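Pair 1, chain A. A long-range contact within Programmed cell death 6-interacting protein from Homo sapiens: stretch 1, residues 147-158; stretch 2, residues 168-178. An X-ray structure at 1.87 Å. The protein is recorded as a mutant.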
# COMPACT_ATOMS: atom_id res chain seq x y z
N ASN A 147 9.14 6.67 -2.49
CA ASN A 147 9.10 6.14 -3.85
C ASN A 147 9.22 4.63 -3.87
O ASN A 147 8.66 3.99 -4.76
CB ASN A 147 10.20 6.79 -4.70
CG ASN A 147 9.81 8.19 -5.17
OD1 ASN A 147 8.84 8.76 -4.67
ND2 ASN A 147 10.56 8.74 -6.12
N CYS A 148 9.94 4.03 -2.91
CA CYS A 148 9.92 2.57 -2.80
C CYS A 148 8.50 2.09 -2.58
O CYS A 148 8.01 1.18 -3.27
CB CYS A 148 10.81 2.10 -1.65
SG CYS A 148 12.58 2.47 -1.82
N ALA A 149 7.81 2.68 -1.60
CA ALA A 149 6.43 2.31 -1.31
C ALA A 149 5.52 2.57 -2.51
O ALA A 149 4.69 1.72 -2.87
CB ALA A 149 5.94 3.07 -0.08
N ALA A 150 5.67 3.74 -3.14
CA ALA A 150 4.82 4.10 -4.28
C ALA A 150 5.05 3.15 -5.45
O ALA A 150 4.09 2.66 -6.06
CB ALA A 150 5.11 5.55 -4.69
N LEU A 151 6.31 2.89 -5.80
CA LEU A 151 6.57 1.96 -6.89
C LEU A 151 6.07 0.56 -6.55
O LEU A 151 5.51 -0.13 -7.41
CB LEU A 151 8.07 1.97 -7.24
CG LEU A 151 8.45 1.08 -8.43
CD1 LEU A 151 7.74 1.53 -9.69
CD2 LEU A 151 9.96 1.04 -8.67
N ALA A 152 6.23 0.14 -5.29
CA ALA A 152 5.69 -1.16 -4.88
C ALA A 152 4.17 -1.20 -5.03
O ALA A 152 3.61 -2.22 -5.44
CB ALA A 152 6.08 -1.47 -3.44
N SER A 153 3.49 -0.09 -4.70
CA SER A 153 2.04 -0.05 -4.88
C SER A 153 1.67 -0.13 -6.35
O SER A 153 0.65 -0.74 -6.69
CB SER A 153 1.46 1.23 -4.25
OG SER A 153 1.61 2.34 -5.13
N GLN A 154 2.48 0.45 -7.23
CA GLN A 154 2.18 0.39 -8.66
C GLN A 154 2.42 -1.01 -9.21
O GLN A 154 1.64 -1.49 -10.04
CB GLN A 154 3.03 1.41 -9.42
CG GLN A 154 2.71 2.86 -9.05
CD GLN A 154 3.44 3.84 -9.94
OE1 GLN A 154 3.72 3.54 -11.10
NE2 GLN A 154 3.76 5.02 -9.42
N ILE A 155 3.49 -1.67 -8.77
CA ILE A 155 3.74 -3.05 -9.19
C ILE A 155 2.63 -3.96 -8.70
O ILE A 155 2.15 -4.84 -9.44
CB ILE A 155 5.12 -3.51 -8.68
CG1 ILE A 155 6.23 -2.71 -9.37
CG2 ILE A 155 5.30 -5.01 -8.89
CD1 ILE A 155 7.63 -2.88 -8.75
N ALA A 156 2.19 -3.78 -7.46
CA ALA A 156 1.11 -4.61 -6.92
C ALA A 156 -0.18 -4.41 -7.70
O ALA A 156 -0.88 -5.38 -8.03
CB ALA A 156 0.90 -4.29 -5.44
N ALA A 157 -0.51 -3.15 -8.00
CA ALA A 157 -1.74 -2.84 -8.72
C ALA A 157 -1.73 -3.38 -10.15
O ALA A 157 -2.80 -3.52 -10.75
CB ALA A 157 -1.97 -1.33 -8.73
N GLU A 158 -0.56 -3.69 -10.70
CA GLU A 158 -0.46 -4.21 -12.06
C GLU A 158 -0.56 -5.72 -12.14
O GLU A 158 -0.54 -6.27 -13.24
CB GLU A 158 0.87 -3.77 -12.70
CG GLU A 158 0.75 -2.52 -13.54
CD GLU A 158 2.10 -2.03 -14.03
OE1 GLU A 158 2.11 -1.09 -14.84
OE2 GLU A 158 3.13 -2.58 -13.59
N LYS A 168 0.19 -13.34 -5.05
CA LYS A 168 1.23 -13.34 -4.02
C LYS A 168 2.15 -12.12 -4.15
O LYS A 168 2.54 -11.53 -3.14
CB LYS A 168 2.03 -14.64 -4.10
CG LYS A 168 3.00 -14.87 -2.95
CD LYS A 168 3.26 -16.37 -2.72
CE LYS A 168 3.74 -17.07 -3.99
NZ LYS A 168 4.22 -18.48 -3.74
N ILE A 169 2.49 -11.73 -5.38
CA ILE A 169 3.28 -10.51 -5.58
C ILE A 169 2.54 -9.30 -5.03
O ILE A 169 3.11 -8.46 -4.31
CB ILE A 169 3.63 -10.33 -7.07
CG1 ILE A 169 4.62 -11.40 -7.52
CG2 ILE A 169 4.17 -8.91 -7.32
CD1 ILE A 169 4.90 -11.42 -9.01
N ALA A 170 1.25 -9.18 -5.35
CA ALA A 170 0.47 -8.04 -4.88
C ALA A 170 0.36 -8.03 -3.36
O ALA A 170 0.49 -6.98 -2.73
CB ALA A 170 -0.92 -8.04 -5.52
N ALA A 171 0.12 -9.19 -2.76
CA ALA A 171 -0.00 -9.26 -1.30
C ALA A 171 1.29 -8.82 -0.63
O ALA A 171 1.27 -8.05 0.34
CB ALA A 171 -0.37 -10.67 -0.86
N LYS A 172 2.43 -9.29 -1.15
CA LYS A 172 3.73 -8.92 -0.58
C LYS A 172 4.02 -7.44 -0.78
O LYS A 172 4.48 -6.76 0.15
CB LYS A 172 4.82 -9.79 -1.21
CG LYS A 172 6.20 -9.67 -0.56
CD LYS A 172 7.09 -10.85 -0.96
CE LYS A 172 6.35 -12.18 -0.78
NZ LYS A 172 7.10 -13.35 -1.31
N HIS A 173 3.73 -6.90 -1.97
CA HIS A 173 4.08 -5.50 -2.24
C HIS A 173 3.17 -4.51 -1.52
O HIS A 173 3.64 -3.44 -1.09
CB HIS A 173 4.08 -5.27 -3.75
CG HIS A 173 5.32 -5.76 -4.43
ND1 HIS A 173 5.77 -7.06 -4.33
CD2 HIS A 173 6.22 -5.12 -5.22
CE1 HIS A 173 6.88 -7.21 -5.03
NE2 HIS A 173 7.17 -6.05 -5.58
N TYR A 174 1.88 -4.83 -1.37
CA TYR A 174 0.98 -3.96 -0.60
C TYR A 174 1.38 -3.91 0.86
O TYR A 174 1.34 -2.85 1.49
CB TYR A 174 -0.47 -4.43 -0.73
CG TYR A 174 -1.13 -4.07 -2.04
CD1 TYR A 174 -1.01 -2.79 -2.57
CD2 TYR A 174 -1.90 -5.01 -2.73
CE1 TYR A 174 -1.62 -2.46 -3.78
CE2 TYR A 174 -2.50 -4.69 -3.92
CZ TYR A 174 -2.36 -3.41 -4.45
OH TYR A 174 -2.96 -3.09 -5.64
N GLN A 175 1.80 -5.04 1.43
CA GLN A 175 2.23 -5.04 2.83
C GLN A 175 3.55 -4.30 2.99
O GLN A 175 3.76 -3.61 4.00
CB GLN A 175 2.33 -6.47 3.35
CG GLN A 175 0.95 -7.11 3.55
CD GLN A 175 1.06 -8.54 4.02
OE1 GLN A 175 1.02 -8.82 5.22
NE2 GLN A 175 1.24 -9.45 3.07
N PHE A 176 4.45 -4.43 2.01
CA PHE A 176 5.67 -3.62 2.04
C PHE A 176 5.34 -2.13 1.96
O PHE A 176 5.82 -1.34 2.78
CB PHE A 176 6.60 -4.01 0.89
CG PHE A 176 7.74 -3.05 0.72
CD1 PHE A 176 8.86 -3.15 1.52
CD2 PHE A 176 7.65 -2.00 -0.18
CE1 PHE A 176 9.91 -2.23 1.40
CE2 PHE A 176 8.68 -1.07 -0.30
CZ PHE A 176 9.81 -1.20 0.49
N ALA A 177 4.52 -1.73 0.99
CA ALA A 177 4.16 -0.32 0.86
C ALA A 177 3.50 0.19 2.14
O ALA A 177 3.82 1.28 2.62
CB ALA A 177 3.24 -0.11 -0.34
N SER A 178 2.62 -0.62 2.73
CA SER A 178 1.97 -0.23 3.98
C SER A 178 2.99 0.02 5.08
O SER A 178 2.89 1.01 5.82
CB SER A 178 0.98 -1.31 4.42
OG SER A 178 0.36 -0.94 5.65
O HOH W 1 -3.59 -5.44 -7.30

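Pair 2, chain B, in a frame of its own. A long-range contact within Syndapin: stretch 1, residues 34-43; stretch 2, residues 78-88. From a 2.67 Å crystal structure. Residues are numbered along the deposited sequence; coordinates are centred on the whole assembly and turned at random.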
# COMPACT_ATOMS: atom_id res chain seq x y z
N ARG B 34 -7.80 0.44 2.59
CA ARG B 34 -6.87 0.78 1.55
C ARG B 34 -6.25 2.14 1.86
O ARG B 34 -5.07 2.36 1.67
CB ARG B 34 -7.64 0.87 0.24
CG ARG B 34 -6.87 1.32 -1.01
CD ARG B 34 -5.57 0.58 -1.20
NE ARG B 34 -4.94 0.94 -2.43
CZ ARG B 34 -5.17 0.38 -3.60
NH1 ARG B 34 -6.04 -0.61 -3.70
NH2 ARG B 34 -4.53 0.80 -4.67
N ALA B 35 -7.09 3.06 2.30
CA ALA B 35 -6.64 4.38 2.75
C ALA B 35 -5.55 4.32 3.77
O ALA B 35 -4.74 5.19 3.84
CB ALA B 35 -7.80 5.13 3.34
N ASP B 36 -5.55 3.32 4.63
CA ASP B 36 -4.56 3.29 5.69
C ASP B 36 -3.27 2.83 5.05
O ASP B 36 -2.20 3.33 5.36
CB ASP B 36 -4.93 2.32 6.78
CG ASP B 36 -6.18 2.69 7.51
OD1 ASP B 36 -6.58 3.86 7.47
OD2 ASP B 36 -6.77 1.77 8.15
N ILE B 37 -3.37 1.87 4.16
CA ILE B 37 -2.23 1.46 3.42
C ILE B 37 -1.59 2.63 2.67
O ILE B 37 -0.36 2.73 2.64
CB ILE B 37 -2.56 0.27 2.52
CG1 ILE B 37 -2.55 -0.96 3.39
CG2 ILE B 37 -1.54 0.11 1.42
CD1 ILE B 37 -3.41 -2.07 2.88
N GLU B 38 -2.38 3.54 2.12
CA GLU B 38 -1.76 4.62 1.37
C GLU B 38 -1.16 5.62 2.35
O GLU B 38 -0.04 6.05 2.14
CB GLU B 38 -2.69 5.26 0.36
CG GLU B 38 -3.51 4.25 -0.45
CD GLU B 38 -2.75 3.71 -1.63
OE1 GLU B 38 -2.17 4.53 -2.31
OE2 GLU B 38 -2.74 2.50 -1.89
N LYS B 39 -1.88 5.93 3.43
CA LYS B 39 -1.34 6.75 4.54
C LYS B 39 -0.04 6.15 4.97
O LYS B 39 0.90 6.86 5.13
CB LYS B 39 -2.29 6.71 5.75
CG LYS B 39 -2.19 7.87 6.73
CD LYS B 39 -2.87 7.56 8.12
CE LYS B 39 -2.85 8.83 9.04
NZ LYS B 39 -3.34 10.12 8.32
N GLY B 40 0.03 4.84 5.12
CA GLY B 40 1.19 4.18 5.70
C GLY B 40 2.41 4.26 4.80
O GLY B 40 3.52 4.28 5.30
N TYR B 41 2.22 4.29 3.49
CA TYR B 41 3.31 4.25 2.57
C TYR B 41 3.90 5.64 2.65
O TYR B 41 5.09 5.81 2.83
CB TYR B 41 2.79 3.91 1.16
CG TYR B 41 3.73 4.06 -0.06
CD1 TYR B 41 5.06 3.64 -0.04
CD2 TYR B 41 3.26 4.59 -1.25
CE1 TYR B 41 5.91 3.78 -1.16
CE2 TYR B 41 4.09 4.72 -2.39
CZ TYR B 41 5.41 4.32 -2.32
OH TYR B 41 6.19 4.41 -3.46
N ALA B 42 3.03 6.64 2.54
CA ALA B 42 3.42 8.05 2.54
C ALA B 42 4.11 8.37 3.86
O ALA B 42 5.12 9.02 3.93
CB ALA B 42 2.19 8.91 2.36
N LYS B 43 3.53 7.89 4.93
CA LYS B 43 4.12 8.12 6.18
C LYS B 43 5.57 7.48 6.17
O LYS B 43 6.50 8.11 6.64
CB LYS B 43 3.14 7.60 7.24
CG LYS B 43 3.58 7.65 8.67
CD LYS B 43 3.02 8.90 9.39
CE LYS B 43 3.81 9.19 10.72
NZ LYS B 43 5.04 10.11 10.48
N ARG B 78 7.01 14.37 -2.77
CA ARG B 78 5.99 14.63 -3.70
C ARG B 78 5.17 13.36 -3.90
O ARG B 78 3.97 13.42 -4.13
CB ARG B 78 6.62 15.05 -5.03
CG ARG B 78 7.38 16.39 -5.06
CD ARG B 78 6.51 17.61 -5.45
NE ARG B 78 7.34 18.83 -5.47
CZ ARG B 78 7.99 19.34 -4.41
NH1 ARG B 78 7.92 18.76 -3.21
NH2 ARG B 78 8.71 20.44 -4.57
N ILE B 79 5.81 12.19 -3.78
CA ILE B 79 5.08 10.96 -4.00
C ILE B 79 4.14 10.77 -2.82
O ILE B 79 2.94 10.40 -3.01
CB ILE B 79 5.98 9.74 -4.16
CG1 ILE B 79 6.60 9.72 -5.54
CG2 ILE B 79 5.13 8.49 -4.01
CD1 ILE B 79 5.57 9.56 -6.57
N SER B 80 4.67 11.04 -1.62
CA SER B 80 3.91 10.87 -0.44
C SER B 80 2.68 11.78 -0.47
O SER B 80 1.63 11.40 -0.01
CB SER B 80 4.75 11.17 0.81
OG SER B 80 4.86 12.56 1.01
N ASP B 81 2.79 12.97 -1.02
CA ASP B 81 1.62 13.78 -1.09
C ASP B 81 0.55 13.15 -1.99
O ASP B 81 -0.66 13.04 -1.63
CB ASP B 81 1.96 15.11 -1.67
CG ASP B 81 2.84 15.92 -0.77
OD1 ASP B 81 2.91 15.62 0.46
OD2 ASP B 81 3.48 16.86 -1.34
N VAL B 82 0.96 12.76 -3.18
CA VAL B 82 0.06 12.00 -3.99
C VAL B 82 -0.63 10.95 -3.12
O VAL B 82 -1.86 10.84 -3.11
CB VAL B 82 0.80 11.34 -5.15
CG1 VAL B 82 0.02 10.17 -5.72
CG2 VAL B 82 1.13 12.39 -6.17
N HIS B 83 0.12 10.16 -2.37
CA HIS B 83 -0.61 9.10 -1.71
C HIS B 83 -1.50 9.61 -0.57
O HIS B 83 -2.51 8.99 -0.33
CB HIS B 83 0.27 7.92 -1.33
CG HIS B 83 0.67 7.07 -2.50
ND1 HIS B 83 1.61 7.46 -3.42
CD2 HIS B 83 0.25 5.84 -2.89
CE1 HIS B 83 1.74 6.54 -4.35
NE2 HIS B 83 0.93 5.54 -4.04
N MSE B 84 -1.18 10.74 0.07
CA MSE B 84 -2.02 11.32 1.12
C MSE B 84 -3.32 11.80 0.57
O MSE B 84 -4.33 11.78 1.25
CB MSE B 84 -1.36 12.49 1.79
CG MSE B 84 -0.42 12.12 2.94
SE MSE B 84 -1.12 10.87 4.34
CE MSE B 84 -1.44 12.14 5.81
N LYS B 85 -3.29 12.26 -0.67
CA LYS B 85 -4.42 12.82 -1.33
C LYS B 85 -5.31 11.67 -1.75
O LYS B 85 -6.51 11.83 -1.81
CB LYS B 85 -3.96 13.59 -2.56
CG LYS B 85 -4.60 14.96 -2.69
CD LYS B 85 -4.90 15.35 -4.17
CE LYS B 85 -6.29 14.81 -4.64
NZ LYS B 85 -6.74 15.22 -6.01
N ILE B 86 -4.75 10.51 -2.05
CA ILE B 86 -5.59 9.38 -2.32
C ILE B 86 -6.24 8.95 -1.01
O ILE B 86 -7.43 8.70 -0.92
CB ILE B 86 -4.81 8.23 -2.90
CG1 ILE B 86 -4.15 8.66 -4.19
CG2 ILE B 86 -5.72 7.09 -3.21
CD1 ILE B 86 -3.37 7.55 -4.79
N LYS B 87 -5.46 8.90 0.05
CA LYS B 87 -6.06 8.64 1.36
C LYS B 87 -7.21 9.61 1.65
O LYS B 87 -8.24 9.24 2.21
CB LYS B 87 -4.98 8.76 2.42
CG LYS B 87 -5.49 8.51 3.77
CD LYS B 87 -5.47 9.76 4.59
CE LYS B 87 -6.43 9.62 5.75
NZ LYS B 87 -6.23 10.81 6.61
N ASP B 88 -7.03 10.86 1.28
CA ASP B 88 -7.97 11.86 1.66
C ASP B 88 -9.14 11.81 0.73
O ASP B 88 -10.31 11.87 1.17
CB ASP B 88 -7.33 13.25 1.70
CG ASP B 88 -6.63 13.55 3.07
OD1 ASP B 88 -6.68 12.78 4.06
OD2 ASP B 88 -5.98 14.61 3.15

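Both pairs set two helices side by side, running in nearly opposite directions: the angle between their N-to-C directions is 157° in pair 1 and 159° in pair 2, and the axes approach to 8.2 Å and 8.1 Å. Fourteen central residues superpose with an RMSD of 0.2 Å. At the tightest of the close approaches, both pairs place small residues. Ala156(A) falls on Ala42(B), and Ala170(A) on Ser80(B); CA of Ala156(A) lies 4.0 Å from CA of Ala170(A), and CA of Ala42(B) 4.1 Å from CA of Ser80(B). The serine keeps the alanine's footprint, with CB of Ala42(B) 3.8 Å from CB of Ser80(B).

The other close approach is solved differently. In pair 1 it is alanine against alanine, with O of Ala149(A) 3.4 Å from CB of Ala177(A). Pair 2 keeps the alanine as Ala35(B) but places Lys87(B) opposite it. The CA-to-CB bond of Lys87(B) points sideways, and its chain extends past Ala35(B), with CG of Lys87(B) 3.4 Å from O of Ala35(B). NZ of Lys87(B) reaches to 3.4 Å from NZ of Lys39(B), a meeting of like charges, while a weak hydrogen bond within a salt bridge ties NZ of Lys87(B) to OD1 of Asp88(B) at 3.3 Å.

Between these two approaches sits the shared histidine, His173(A) matching His83(B), with chi1 in m and the CA-to-CB bond toward the other helix in both. In each, ND1 donates to the isoleucine carbonyl four residues earlier: ND1 of His173(A) weakly to O of Ile169(A) at 3.0 Å, and ND1 of His83(B) to O of Ile79(B) at 3.3 Å. The partner beside the ring changes. Ile155(A) brings CG2 to 3.8 Å from CD2 of His173(A); its match, Tyr41(B), turns its ring edge toward the face of His83(B), CE2 of Tyr41(B) lying 3.6 Å from CE1 of His83(B), with the planes at 88°.

Where Tyr174(A) matches Met84(B), a selenomethionine, both side chains begin sideways and end nearer the partner helix. The tyrosine lays one face over Ala156(A), whose CB is 3.5 Å from CZ of Tyr174(A), in a CH-pi contact. A water donates to O of Ala156(A) at 2.8 Å and hydrogen-bonds OH of Tyr174(A) at 2.9 Å, bridging the helices. In pair 2, CG of Met84(B) lies 4.2 Å from CB of Ala42(B).

No direct hydrogen bond crosses either interface. The rule is to keep the nearest approach small and let longer side chains fill the space around it.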